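Local coordinates for methionine-binding lipoprotein metQ (Bacillus subtilis subsp. subtilis, PDB 4GOT) that probably binds methionine and passes it to the membrane permease of the MetNPQ ABC transporter, and has also been implicated in methionine sulfoxide transport, at residues Glu87-Tyr92 and Ala174-Val179; Ala18-Glu23 and Lys233-Lys238. All coordinates share one frame; numbering follows the deposited sequence.

Contact 1. Residues Glu87-Tyr92 and Ala174-Val179; sequences EPFGIY and AVFINV. With MSE (selenomethionine), chain B.
A water ties Glu87 to Val179 and both to the bound selenomethionine: it accepts from Val179 N, at the first turn of helix 179-184, and donates to Glu87 O and to ligand OXT (2.6 Å). The Glu87 side chain, extended beyond CG, runs against Val179, CB to CB at 3.6 Å, and places OE1 2.9 Å from the ligand N, which donates to it; Glu87 OE2 is hydrogen-bonded to His85 NE2, a second hold on the carboxylate.

Farther on, strands 90-92 and 174-177 run antiparallel. Gly90 and Ile177 are joined by one nearly straight bond, Ile177 N to Gly90 O (168°), while Tyr92 and Val175 exchange two. On one face of the sheet, Ile91 CG1 lies over the Phe176 ring, 3.9 Å from its centroid, and Phe89 meets the same ring obliquely, with planes 45° apart; helix 117-126 packs on both rings. On the other face, Ile177 CG1 is anti to its own carbonyl carbon (chi1 -42°), which carries CD1 over the Tyr92 ring, 3.5 Å from Tyr92 CD1. A second water links Tyr92 OH to Ile177 O.

With strand 78-86 in one sheet and strand 90-92 in the other, residues 87-89 form an interdomain crossover beside the ligand cleft, as in periplasmic-binding-protein folds.

Contact 2. Residues Ala18-Glu23 and Lys233-Lys238; sequences AEILKE and KDFIEK
Glu23 packs on the Phe235 ring between helices 14-29 and 230-239, whose short segments run roughly antiparallel (141°) with axes 10.5 Å apart. Glu23 CG lies over one face of the Phe235 ring, 3.8 Å from its centroid, in a CH-pi contact. The Glu23 chain leaves with CG anti to the backbone N (chi1 -166°) and bends at chi2, which lays the carboxylate almost flat on the ring, planes 16° apart and Glu23 CD 3.5 Å from Phe235 CD1. Elsewhere the ring reaches the first helix's backbone, Phe235 CE2 standing 4.0 Å from Glu19 O.

Apolar packing continues through Ile20. Ile20 CD1 meets Ile236 CG1 at 3.7 Å, tip against branch, and Ile20 CG1 also lies near Phe235 CE2.

Polar links at this interface run to the residues following the second segment: Glu19 OE1 forms a salt bridge with Lys239 NZ and a hydrogen bond with Tyr240 OH.

Helix 14-29 packs on the sheet through Leu21, which touches strands 7-12, 34-38 and 57-62, and through Ile20, which touches Tyr59 of strand 57-62; helix 230-239 lies beside it, with Ile236 resting on Val244 just ahead of strand 245-246.

Contact 1 is fully buried and lies closer to the centre of the chain (about 10 Å against 16 Å, centre to centre), whereas contact 2 is only partly buried, the two centres being about 21 Å apart. They share no helix or strand: contact 1 joins neighbouring strands of the five-stranded sheet, and contact 2 pairs two helices that belong to the part of the fold built on the six-stranded sheet. Residues 87-92 and 174-179 are held by backbone hydrogen bonds, waters and the ligand itself; residues 18-23 and 233-238 meet by apolar and CH-pi packing, with no hydrogen bond between them. Along the sequence contact 1 is nested inside the loop that contact 2 closes.

Contact 1. Residues Glu87-Tyr92 and Ala174-Val179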
loop_
_atom_site.group_PDB
_atom_site.type_symbol
_atom_site.label_atom_id
_atom_site.label_comp_id
_atom_site.label_asym_id
_atom_site.label_seq_id
_atom_site.Cartn_x
_atom_site.Cartn_y
_atom_site.Cartn_z
ATOM N N GLU A 87 2.657 3.043 -4.896
ATOM C CA GLU A 87 1.263 3.116 -5.367
ATOM C C GLU A 87 0.634 4.447 -4.903
ATOM O O GLU A 87 0.085 4.516 -3.821
ATOM C CB GLU A 87 0.439 1.963 -4.769
ATOM C CG GLU A 87 0.808 0.591 -5.258
ATOM C CD GLU A 87 0.136 -0.520 -4.447
ATOM O OE1 GLU A 87 -0.973 -0.331 -3.889
ATOM O OE2 GLU A 87 0.754 -1.596 -4.363
ATOM N N PRO A 88 0.742 5.526 -5.700
ATOM C CA PRO A 88 0.038 6.747 -5.276
ATOM C C PRO A 88 -1.473 6.510 -4.976
ATOM O O PRO A 88 -2.225 5.968 -5.809
ATOM C CB PRO A 88 0.271 7.691 -6.448
ATOM C CG PRO A 88 1.592 7.263 -6.977
ATOM C CD PRO A 88 1.572 5.761 -6.888
ATOM N N PHE A 89 -1.846 6.860 -3.731
ATOM C CA PHE A 89 -3.178 6.724 -3.161
ATOM C C PHE A 89 -4.232 7.494 -3.984
ATOM O O PHE A 89 -3.961 8.584 -4.552
ATOM C CB PHE A 89 -3.131 7.326 -1.743
ATOM C CG PHE A 89 -3.953 6.612 -0.698
ATOM C CD1 PHE A 89 -4.617 5.430 -0.938
ATOM C CD2 PHE A 89 -3.955 7.116 0.584
ATOM C CE1 PHE A 89 -5.336 4.791 0.053
ATOM C CE2 PHE A 89 -4.654 6.457 1.598
ATOM C CZ PHE A 89 -5.354 5.286 1.327
ATOM N N GLY A 90 -5.420 6.912 -4.045
ATOM C CA GLY A 90 -6.551 7.505 -4.750
ATOM C C GLY A 90 -7.790 7.766 -3.882
ATOM O O GLY A 90 -8.100 7.002 -2.904
ATOM N N ILE A 91 -8.486 8.847 -4.260
ATOM C CA ILE A 91 -9.835 9.150 -3.813
ATOM C C ILE A 91 -10.813 9.028 -4.982
ATOM O O ILE A 91 -10.523 9.481 -6.104
ATOM C CB ILE A 91 -9.977 10.569 -3.240
ATOM C CG1 ILE A 91 -8.922 10.798 -2.131
ATOM C CG2 ILE A 91 -11.424 10.746 -2.749
ATOM C CD1 ILE A 91 -8.680 12.257 -1.771
ATOM N N TYR A 92 -11.957 8.395 -4.694
ATOM C CA TYR A 92 -12.935 7.979 -5.686
ATOM C C TYR A 92 -14.325 8.489 -5.252
ATOM O O TYR A 92 -14.612 8.593 -4.050
ATOM C CB TYR A 92 -12.965 6.452 -5.747
ATOM C CG TYR A 92 -11.699 5.832 -6.309
ATOM C CD1 TYR A 92 -10.559 5.673 -5.508
ATOM C CD2 TYR A 92 -11.644 5.394 -7.632
ATOM C CE1 TYR A 92 -9.403 5.114 -6.007
ATOM C CE2 TYR A 92 -10.489 4.827 -8.138
ATOM C CZ TYR A 92 -9.366 4.687 -7.320
ATOM O OH TYR A 92 -8.199 4.125 -7.802
ATOM N N ALA A 174 -17.064 10.659 -0.891
ATOM C CA ALA A 174 -15.725 10.436 -1.422
ATOM C C ALA A 174 -15.106 9.308 -0.593
ATOM O O ALA A 174 -15.405 9.158 0.610
ATOM C CB ALA A 174 -14.875 11.719 -1.339
ATOM N N VAL A 175 -14.293 8.489 -1.250
ATOM C CA VAL A 175 -13.799 7.208 -0.655
ATOM C C VAL A 175 -12.333 6.962 -1.004
ATOM O O VAL A 175 -11.946 7.069 -2.183
ATOM C CB VAL A 175 -14.638 5.981 -1.139
ATOM C CG1 VAL A 175 -14.108 4.713 -0.469
ATOM C CG2 VAL A 175 -16.129 6.181 -0.871
ATOM N N PHE A 176 -11.505 6.686 0.024
ATOM C CA PHE A 176 -10.086 6.300 -0.179
ATOM C C PHE A 176 -9.977 4.829 -0.548
ATOM O O PHE A 176 -10.593 3.987 0.114
ATOM C CB PHE A 176 -9.225 6.569 1.062
ATOM C CG PHE A 176 -8.939 8.040 1.295
ATOM C CD1 PHE A 176 -9.820 8.814 2.041
ATOM C CD2 PHE A 176 -7.801 8.639 0.795
ATOM C CE1 PHE A 176 -9.585 10.182 2.260
ATOM C CE2 PHE A 176 -7.550 10.001 1.017
ATOM C CZ PHE A 176 -8.438 10.771 1.754
ATOM N N ILE A 177 -9.227 4.527 -1.613
ATOM C CA ILE A 177 -8.962 3.114 -2.012
ATOM C C ILE A 177 -7.444 2.993 -2.346
ATOM O O ILE A 177 -6.892 3.759 -3.180
ATOM C CB ILE A 177 -9.813 2.620 -3.226
ATOM C CG1 ILE A 177 -11.284 3.094 -3.146
ATOM C CG2 ILE A 177 -9.760 1.096 -3.316
ATOM C CD1 ILE A 177 -12.143 2.764 -4.364
ATOM N N ASN A 178 -6.780 2.042 -1.694
ATOM C CA ASN A 178 -5.371 1.729 -1.959
ATOM C C ASN A 178 -5.298 1.159 -3.374
ATOM O O ASN A 178 -6.164 0.367 -3.739
ATOM C CB ASN A 178 -4.860 0.650 -0.990
ATOM C CG ASN A 178 -4.797 1.115 0.467
ATOM O OD1 ASN A 178 -3.806 1.707 0.895
ATOM N ND2 ASN A 178 -5.846 0.863 1.218
ATOM N N VAL A 179 -4.259 1.501 -4.136
ATOM C CA VAL A 179 -4.139 1.013 -5.525
ATOM C C VAL A 179 -4.299 -0.532 -5.639
ATOM O O VAL A 179 -4.962 -1.015 -6.544
ATOM C CB VAL A 179 -2.814 1.454 -6.195
ATOM C CG1 VAL A 179 -2.682 0.797 -7.584
ATOM C CG2 VAL A 179 -2.667 2.987 -6.251
HETATM N N MSE B 300 -0.203 -1.529 -1.365
HETATM C CA MSE B 300 -0.779 -0.571 -0.375
HETATM C C MSE B 300 -0.435 0.921 -0.701
HETATM O O MSE B 300 0.717 1.180 -0.921
HETATM O OXT MSE B 300 -1.238 1.888 -0.709
HETATM C CB MSE B 300 -0.218 -0.911 1.015
HETATM C CG MSE B 300 -0.902 -0.254 2.172
HETATM SE SE MSE B 300 0.017 -0.576 3.896
HETATM C CE MSE B 300 -0.637 -2.545 4.200
HETATM O O HOH W 1 -2.368 3.082 -2.678
HETATM O O HOH W 2 -6.209 3.760 -6.007
#

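Contact 2. Residues Ala18-Glu23 and Lys233-Lys238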
loop_
_atom_site.group_PDB
_atom_site.type_symbol
_atom_site.label_atom_id
_atom_site.label_comp_id
_atom_site.label_asym_id
_atom_site.label_seq_id
_atom_site.Cartn_x
_atom_site.Cartn_y
_atom_site.Cartn_z
ATOM N N ALA A 18 1.451 -10.033 -6.205
ATOM C CA ALA A 18 1.583 -11.459 -6.631
ATOM C C ALA A 18 1.868 -11.567 -8.163
ATOM O O ALA A 18 2.593 -12.431 -8.592
ATOM C CB ALA A 18 0.365 -12.319 -6.265
ATOM N N GLU A 19 1.322 -10.670 -8.966
ATOM C CA GLU A 19 1.631 -10.617 -10.412
ATOM C C GLU A 19 3.118 -10.241 -10.723
ATOM O O GLU A 19 3.742 -10.795 -11.655
ATOM C CB GLU A 19 0.719 -9.612 -11.112
ATOM C CG GLU A 19 -0.764 -9.880 -10.937
ATOM C CD GLU A 19 -1.650 -9.019 -11.850
ATOM O OE1 GLU A 19 -1.191 -7.941 -12.327
ATOM O OE2 GLU A 19 -2.819 -9.413 -12.073
ATOM N N ILE A 20 3.671 -9.304 -9.962
ATOM C CA ILE A 20 5.082 -8.925 -10.112
ATOM C C ILE A 20 5.983 -10.110 -9.773
ATOM O O ILE A 20 6.914 -10.431 -10.535
ATOM C CB ILE A 20 5.449 -7.720 -9.252
ATOM C CG1 ILE A 20 4.803 -6.453 -9.838
ATOM C CG2 ILE A 20 6.964 -7.513 -9.202
ATOM C CD1 ILE A 20 4.836 -5.310 -8.867
ATOM N N LEU A 21 5.650 -10.800 -8.674
ATOM C CA LEU A 21 6.367 -12.034 -8.295
ATOM C C LEU A 21 6.272 -13.124 -9.371
ATOM O O LEU A 21 7.261 -13.793 -9.656
ATOM C CB LEU A 21 5.903 -12.577 -6.913
ATOM C CG LEU A 21 6.225 -11.707 -5.689
ATOM C CD1 LEU A 21 5.651 -12.302 -4.384
ATOM C CD2 LEU A 21 7.719 -11.385 -5.557
ATOM N N LYS A 22 5.104 -13.305 -9.969
ATOM C CA LYS A 22 4.954 -14.297 -11.015
ATOM C C LYS A 22 5.810 -13.893 -12.214
ATOM O O LYS A 22 6.395 -14.752 -12.867
ATOM C CB LYS A 22 3.493 -14.473 -11.394
ATOM C CG LYS A 22 3.191 -15.520 -12.452
ATOM C CD LYS A 22 1.706 -15.426 -12.846
ATOM C CE LYS A 22 1.190 -16.653 -13.600
ATOM N NZ LYS A 22 1.129 -16.429 -15.064
ATOM N N GLU A 23 5.907 -12.601 -12.508
ATOM C CA GLU A 23 6.819 -12.183 -13.588
ATOM C C GLU A 23 8.313 -12.467 -13.216
ATOM O O GLU A 23 9.079 -12.886 -14.073
ATOM C CB GLU A 23 6.581 -10.715 -13.972
ATOM C CG GLU A 23 7.223 -10.289 -15.280
ATOM C CD GLU A 23 6.471 -10.776 -16.527
ATOM O OE1 GLU A 23 5.461 -11.515 -16.422
ATOM O OE2 GLU A 23 6.907 -10.383 -17.627
ATOM N N LYS A 233 11.138 -3.727 -13.722
ATOM C CA LYS A 233 10.751 -2.314 -13.749
ATOM C C LYS A 233 9.914 -1.939 -14.981
ATOM O O LYS A 233 8.932 -1.219 -14.861
ATOM C CB LYS A 233 11.985 -1.393 -13.638
ATOM C CG LYS A 233 12.667 -1.434 -12.248
ATOM C CD LYS A 233 13.777 -0.389 -12.121
ATOM C CE LYS A 233 14.446 -0.472 -10.737
ATOM N NZ LYS A 233 13.525 -0.276 -9.578
ATOM N N ASP A 234 10.331 -2.421 -16.144
ATOM C CA ASP A 234 9.588 -2.239 -17.406
ATOM C C ASP A 234 8.211 -2.959 -17.369
ATOM O O ASP A 234 7.227 -2.450 -17.894
ATOM C CB ASP A 234 10.386 -2.781 -18.590
ATOM C CG ASP A 234 11.599 -1.923 -18.946
ATOM O OD1 ASP A 234 11.686 -0.741 -18.512
ATOM O OD2 ASP A 234 12.456 -2.443 -19.712
ATOM N N PHE A 235 8.154 -4.134 -16.766
ATOM C CA PHE A 235 6.854 -4.845 -16.594
ATOM C C PHE A 235 5.871 -4.005 -15.792
ATOM O O PHE A 235 4.746 -3.764 -16.233
ATOM C CB PHE A 235 7.050 -6.226 -15.935
ATOM C CG PHE A 235 5.764 -6.897 -15.487
ATOM C CD1 PHE A 235 4.993 -7.633 -16.379
ATOM C CD2 PHE A 235 5.344 -6.817 -14.162
ATOM C CE1 PHE A 235 3.824 -8.272 -15.957
ATOM C CE2 PHE A 235 4.166 -7.437 -13.739
ATOM C CZ PHE A 235 3.411 -8.168 -14.637
ATOM N N ILE A 236 6.324 -3.532 -14.635
ATOM C CA ILE A 236 5.511 -2.706 -13.763
ATOM C C ILE A 236 5.024 -1.475 -14.493
ATOM O O ILE A 236 3.827 -1.139 -14.446
ATOM C CB ILE A 236 6.276 -2.279 -12.480
ATOM C CG1 ILE A 236 6.563 -3.494 -11.573
ATOM C CG2 ILE A 236 5.477 -1.256 -11.668
ATOM C CD1 ILE A 236 7.501 -3.228 -10.396
ATOM N N GLU A 237 5.947 -0.791 -15.153
ATOM C CA GLU A 237 5.632 0.440 -15.807
ATOM C C GLU A 237 4.551 0.250 -16.890
ATOM O O GLU A 237 3.596 1.035 -16.939
ATOM C CB GLU A 237 6.912 1.080 -16.384
ATOM C CG GLU A 237 6.706 2.475 -16.976
ATOM C CD GLU A 237 6.666 2.516 -18.514
ATOM O OE1 GLU A 237 7.374 1.715 -19.190
ATOM O OE2 GLU A 237 5.945 3.389 -19.050
ATOM N N LYS A 238 4.680 -0.789 -17.721
ATOM C CA LYS A 238 3.738 -1.011 -18.829
ATOM C C LYS A 238 2.360 -1.535 -18.393
ATOM O O LYS A 238 1.324 -1.059 -18.890
ATOM C CB LYS A 238 4.333 -1.989 -19.845
ATOM C CG LYS A 238 3.518 -2.067 -21.117
ATOM C CD LYS A 238 4.344 -2.626 -22.259
ATOM C CE LYS A 238 3.561 -2.645 -23.571
ATOM N NZ LYS A 238 3.490 -1.323 -24.261
#